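Local coordinates for ABC-type transport auxiliary lipoprotein component domain-containing protein (Xanthomonas campestris pv. campestris, PDB 2IQI) that is of unknown function but is probably a lipoprotein that serves as an auxiliary component of an ABC-type transporter, at residues 30-36 with 87-93; 118-122 with 147-153. One frame throughout, in Å; residues are numbered along the deposited sequence.

Contact 1. Residues 30-36 with 87-93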
loop_
_atom_site.group_PDB
_atom_site.type_symbol
_atom_site.label_atom_id
_atom_site.label_comp_id
_atom_site.label_asym_id
_atom_site.label_seq_id
_atom_site.Cartn_x
_atom_site.Cartn_y
_atom_site.Cartn_z
ATOM N N TRP A 30 -15.619 6.804 -14.307
ATOM C CA TRP A 30 -15.016 5.585 -14.843
ATOM C C TRP A 30 -14.958 4.506 -13.727
ATOM O O TRP A 30 -15.386 4.748 -12.563
ATOM C CB TRP A 30 -13.661 5.849 -15.512
ATOM C CG TRP A 30 -12.794 6.790 -14.749
ATOM C CD1 TRP A 30 -12.742 8.129 -14.886
ATOM C CD2 TRP A 30 -11.865 6.456 -13.712
ATOM N NE1 TRP A 30 -11.835 8.664 -14.012
ATOM C CE2 TRP A 30 -11.288 7.657 -13.270
ATOM C CE3 TRP A 30 -11.467 5.252 -13.105
ATOM C CZ2 TRP A 30 -10.309 7.701 -12.255
ATOM C CZ3 TRP A 30 -10.494 5.298 -12.083
ATOM C CH2 TRP A 30 -9.924 6.515 -11.681
ATOM N N GLN A 31 -14.482 3.312 -14.086
ATOM C CA GLN A 31 -14.621 2.166 -13.224
ATOM C C GLN A 31 -13.276 1.563 -13.046
ATOM O O GLN A 31 -12.509 1.492 -14.023
ATOM C CB GLN A 31 -15.571 1.152 -13.822
ATOM C CG GLN A 31 -17.001 1.668 -13.914
ATOM C CD GLN A 31 -18.045 0.557 -14.061
ATOM O OE1 GLN A 31 -19.235 0.778 -13.758
ATOM N NE2 GLN A 31 -17.606 -0.650 -14.502
ATOM N N LEU A 32 -12.993 1.138 -11.802
ATOM C CA LEU A 32 -11.662 0.746 -11.410
ATOM C C LEU A 32 -11.570 -0.693 -10.965
ATOM O O LEU A 32 -12.305 -1.161 -10.080
ATOM C CB LEU A 32 -11.104 1.683 -10.324
ATOM C CG LEU A 32 -9.641 1.507 -9.848
ATOM C CD1 LEU A 32 -8.617 1.681 -10.969
ATOM C CD2 LEU A 32 -9.317 2.444 -8.707
ATOM N N LEU A 33 -10.641 -1.396 -11.586
ATOM C CA LEU A 33 -10.311 -2.726 -11.145
ATOM C C LEU A 33 -8.975 -2.648 -10.389
ATOM O O LEU A 33 -7.968 -2.220 -10.976
ATOM C CB LEU A 33 -10.227 -3.718 -12.326
ATOM C CG LEU A 33 -9.500 -5.014 -11.922
ATOM C CD1 LEU A 33 -10.385 -5.815 -11.014
ATOM C CD2 LEU A 33 -8.996 -5.871 -13.089
ATOM N N VAL A 34 -8.964 -3.052 -9.112
ATOM C CA VAL A 34 -7.740 -3.099 -8.352
ATOM C C VAL A 34 -7.191 -4.522 -8.454
ATOM O O VAL A 34 -7.781 -5.452 -7.924
ATOM C CB VAL A 34 -7.977 -2.688 -6.866
ATOM C CG1 VAL A 34 -6.694 -2.828 -6.038
ATOM C CG2 VAL A 34 -8.525 -1.288 -6.771
ATOM N N ALA A 35 -6.062 -4.697 -9.124
ATOM C CA ALA A 35 -5.418 -6.005 -9.199
ATOM C C ALA A 35 -4.851 -6.532 -7.852
ATOM O O ALA A 35 -4.729 -5.781 -6.865
ATOM C CB ALA A 35 -4.335 -5.980 -10.260
ATOM N N LYS A 36 -4.515 -7.824 -7.809
ATOM C CA LYS A 36 -3.725 -8.356 -6.703
ATOM C C LYS A 36 -2.344 -7.738 -6.811
ATOM O O LYS A 36 -1.740 -7.791 -7.873
ATOM C CB LYS A 36 -3.597 -9.895 -6.749
ATOM C CG LYS A 36 -4.737 -10.630 -6.068
ATOM C CD LYS A 36 -4.311 -12.002 -5.471
ATOM C CE LYS A 36 -5.580 -12.888 -5.049
ATOM N NZ LYS A 36 -5.480 -14.415 -5.389
ATOM N N ILE A 87 -15.606 7.599 -6.174
ATOM C CA ILE A 87 -15.692 6.590 -7.240
ATOM C C ILE A 87 -16.695 5.488 -6.892
ATOM O O ILE A 87 -16.538 4.779 -5.913
ATOM C CB ILE A 87 -14.309 5.956 -7.557
ATOM C CG1 ILE A 87 -14.428 4.918 -8.657
ATOM C CG2 ILE A 87 -13.688 5.322 -6.318
ATOM C CD1 ILE A 87 -13.120 4.557 -9.268
ATOM N N ALA A 88 -17.718 5.349 -7.725
ATOM C CA ALA A 88 -18.807 4.453 -7.429
ATOM C C ALA A 88 -18.441 3.032 -7.789
ATOM O O ALA A 88 -19.049 2.113 -7.260
ATOM C CB ALA A 88 -20.101 4.891 -8.147
ATOM N N ALA A 89 -17.462 2.832 -8.666
ATOM C CA ALA A 89 -17.160 1.467 -9.107
ATOM C C ALA A 89 -15.706 1.026 -8.926
ATOM O O ALA A 89 -14.849 1.322 -9.750
ATOM C CB ALA A 89 -17.635 1.241 -10.567
ATOM N N VAL A 90 -15.442 0.302 -7.845
ATOM C CA VAL A 90 -14.133 -0.265 -7.602
ATOM C C VAL A 90 -14.353 -1.706 -7.333
ATOM O O VAL A 90 -15.248 -2.034 -6.587
ATOM C CB VAL A 90 -13.489 0.243 -6.317
ATOM C CG1 VAL A 90 -11.964 0.221 -6.476
ATOM C CG2 VAL A 90 -14.003 1.608 -5.949
ATOM N N ALA A 91 -13.510 -2.568 -7.880
ATOM C CA ALA A 91 -13.704 -3.979 -7.695
ATOM C C ALA A 91 -12.375 -4.732 -7.710
ATOM O O ALA A 91 -11.349 -4.179 -8.130
ATOM C CB ALA A 91 -14.629 -4.491 -8.767
ATOM N N ARG A 92 -12.414 -5.989 -7.261
ATOM C CA ARG A 92 -11.249 -6.846 -7.238
ATOM C C ARG A 92 -11.420 -7.835 -8.367
ATOM O O ARG A 92 -11.761 -7.465 -9.451
ATOM C CB ARG A 92 -11.134 -7.569 -5.896
ATOM C CG ARG A 92 -11.358 -6.699 -4.654
ATOM C CD ARG A 92 -11.269 -7.581 -3.452
ATOM N NE ARG A 92 -10.680 -6.952 -2.271
ATOM C CZ ARG A 92 -11.385 -6.289 -1.350
ATOM N NH1 ARG A 92 -12.708 -6.125 -1.486
ATOM N NH2 ARG A 92 -10.771 -5.785 -0.280
ATOM N N ILE A 93 -11.225 -9.114 -8.143
ATOM C CA ILE A 93 -11.350 -10.049 -9.247
ATOM C C ILE A 93 -12.373 -11.158 -8.951
ATOM O O ILE A 93 -13.417 -11.252 -9.617
ATOM C CB ILE A 93 -9.974 -10.585 -9.599
ATOM C CG1 ILE A 93 -9.013 -9.386 -9.688
ATOM C CG2 ILE A 93 -10.032 -11.344 -10.909
ATOM C CD1 ILE A 93 -7.488 -9.714 -9.685
HETATM O O HOH W 1 -17.759 5.417 -10.412
#

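Contact 2. Residues 118-122 with 147-153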
loop_
_atom_site.group_PDB
_atom_site.type_symbol
_atom_site.label_atom_id
_atom_site.label_comp_id
_atom_site.label_asym_id
_atom_site.label_seq_id
_atom_site.Cartn_x
_atom_site.Cartn_y
_atom_site.Cartn_z
ATOM N N SER A 118 18.974 3.745 15.718
ATOM C CA SER A 118 18.780 3.020 16.951
ATOM C C SER A 118 17.401 2.409 16.937
ATOM O O SER A 118 17.245 1.279 17.410
ATOM C CB SER A 118 18.904 3.965 18.125
ATOM O OG SER A 118 19.775 3.359 19.024
ATOM N N LEU A 119 16.425 3.170 16.393
ATOM C CA LEU A 119 15.029 2.711 16.197
ATOM C C LEU A 119 14.645 2.614 14.701
ATOM O O LEU A 119 14.963 3.522 13.912
ATOM C CB LEU A 119 14.041 3.635 16.906
ATOM C CG LEU A 119 14.282 4.021 18.358
ATOM C CD1 LEU A 119 13.475 5.263 18.674
ATOM C CD2 LEU A 119 13.953 2.858 19.292
ATOM N N PRO A 120 13.910 1.548 14.321
ATOM C CA PRO A 120 13.683 1.278 12.919
ATOM C C PRO A 120 12.471 2.049 12.386
ATOM O O PRO A 120 11.647 2.568 13.171
ATOM C CB PRO A 120 13.363 -0.205 12.920
ATOM C CG PRO A 120 12.578 -0.398 14.191
ATOM C CD PRO A 120 13.189 0.582 15.179
ATOM N N ALA A 121 12.375 2.121 11.058
ATOM C CA ALA A 121 11.250 2.778 10.394
ATOM C C ALA A 121 10.425 1.729 9.643
ATOM O O ALA A 121 10.977 0.920 8.893
ATOM C CB ALA A 121 11.743 3.855 9.450
ATOM N N ALA A 122 9.109 1.736 9.860
ATOM C CA ALA A 122 8.223 0.895 9.048
ATOM C C ALA A 122 8.202 1.476 7.649
ATOM O O ALA A 122 7.860 2.626 7.473
ATOM C CB ALA A 122 6.842 0.855 9.617
ATOM N N ALA A 147 8.326 5.941 4.803
ATOM C CA ALA A 147 9.004 5.418 6.011
ATOM C C ALA A 147 8.557 6.174 7.260
ATOM O O ALA A 147 8.623 7.413 7.328
ATOM C CB ALA A 147 10.532 5.459 5.859
ATOM N N ARG A 148 8.061 5.454 8.254
ATOM C CA ARG A 148 7.593 6.160 9.452
ATOM C C ARG A 148 8.317 5.630 10.665
ATOM O O ARG A 148 8.263 4.432 10.935
ATOM C CB ARG A 148 6.072 6.050 9.608
ATOM C CG ARG A 148 5.259 6.692 8.453
ATOM C CD ARG A 148 5.237 8.222 8.468
ATOM N NE ARG A 148 4.512 8.705 9.648
ATOM C CZ ARG A 148 3.223 9.054 9.654
ATOM N NH1 ARG A 148 2.524 9.017 8.523
ATOM N NH2 ARG A 148 2.634 9.460 10.784
ATOM N N PRO A 149 9.001 6.517 11.414
ATOM C CA PRO A 149 9.820 6.039 12.546
ATOM C C PRO A 149 8.895 5.449 13.585
ATOM O O PRO A 149 7.791 5.962 13.807
ATOM C CB PRO A 149 10.462 7.312 13.090
ATOM C CG PRO A 149 9.458 8.402 12.726
ATOM C CD PRO A 149 8.992 7.990 11.330
ATOM N N SER A 150 9.343 4.339 14.145
ATOM C CA SER A 150 8.705 3.654 15.233
ATOM C C SER A 150 9.235 4.251 16.521
ATOM O O SER A 150 10.341 4.752 16.545
ATOM C CB SER A 150 9.110 2.198 15.173
ATOM O OG SER A 150 8.698 1.544 16.341
ATOM N N SER A 151 8.463 4.187 17.598
ATOM C CA SER A 151 8.887 4.830 18.811
ATOM C C SER A 151 9.623 3.955 19.831
ATOM O O SER A 151 10.373 4.490 20.685
ATOM C CB SER A 151 7.808 5.749 19.411
ATOM O OG SER A 151 6.546 5.178 19.480
ATOM N N SER A 152 9.499 2.633 19.722
ATOM C CA SER A 152 10.480 1.750 20.361
ATOM C C SER A 152 10.832 0.545 19.480
ATOM O O SER A 152 10.376 0.450 18.367
ATOM C CB SER A 152 9.986 1.310 21.729
ATOM O OG SER A 152 9.148 0.185 21.609
ATOM N N THR A 153 11.637 -0.383 19.964
ATOM C CA THR A 153 11.948 -1.565 19.179
ATOM C C THR A 153 10.954 -2.741 19.366
ATOM O O THR A 153 11.079 -3.733 18.649
ATOM C CB THR A 153 13.399 -2.052 19.456
ATOM O OG1 THR A 153 13.526 -2.376 20.830
ATOM C CG2 THR A 153 14.413 -0.960 19.171
#

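Contact 1. Residues 30-36 with 87-93
Strands 31-34 and 89-91 run side by side in the same direction, their axes 4.8 Å apart at closest and inclined by 15°, as a parallel pair at the margin of a mixed sheet; the connection between them is long and includes helix 69-82. L32 pairs with V90 and L33 with A91. L32 uses both its backbone groups, straddling V90: L32 N donates to A89 O at 2.8 Å, and L32 O accepts from A91 N at 2.9 Å. V34 N then donates to A91 O at 2.8 Å, while the other edge of 31-34 bonds to Y101 and L103 of strand 101-110. The face toward helix 69-82 carries L32, V34 and V90: V34 CG2 lies 3.8 Å from V90 CG1, and L32 CD2 4.1 Å from the same atom, all three packing on the helix through F81 or V78. I87 packs beside them, its CD1 3.7 Å from L32 CB and 3.9 Å from W30 CZ3. On the opposite face, Q31 CG rests 3.4 Å from A89 CB. R92 NH2 forms a salt bridge with D75 OD1. Ahead of the paired residues a water joins the backbones, accepting from A88 N at 2.7 Å and donating to W30 O at 3.3 Å.

Contact 2. Residues 118-122 with 147-153
This is the open end of the beta hairpin made by strands 121-132 and 137-149, where the chain enters the first strand and leaves the second. A122 and R148 form an antiparallel hydrogen-bonded pair: A122 N donates a hydrogen bond to R148 O at 3.0 Å, and R148 N donates one to A122 O at 2.9 Å. Next comes the non-hydrogen-bonded pair of A121 and P149, with CA atoms 4.2 Å apart. P149 has no amide proton to offer, and this position asks for none across the pair. A121 instead bonds by its backbone to D113 in the strand on its other side. The pairing then runs one step past strand 137-149, with S150 N donating to P120 O at 3.1 Å. S150 OG donates to S152 O at 2.8 Å, just before helix 155-185, and S152 OG accepts from D154 N just beyond. R148 sends its guanidinium away, NH1 bonding Q168 of that helix. Apolar contact is thin: A121 CB meets A147 CB at 4.1 Å, and L119 CD2 lies 3.8 Å from T153 CG2. The contact therefore rests chiefly on backbone hydrogen bonds, while the hydroxyls of S150 and S152 bond locally, not across to 118-122.

Overall arrangement
Contacts 1 and 2 belong to the same mixed sheet but lie on opposite sides of the chain's centre, 33 Å apart between centres and about 20 Å between nearest atoms. Both are only partly buried, contact 2 being the more exposed. Contact 1 joins strands distant in sequence, in parallel, and adds an aliphatic layer against helix 69-82; contact 2 pairs the open end of the antiparallel hairpin by backbone bonds, with little apolar packing. Strand 101-110 pairs with both 31-34 and 121-132, so it links the two through the sheet. Helix 155-185 reaches both as well, meeting W30 and L32 in contact 1 and A122, R148, S150 and S152 in contact 2.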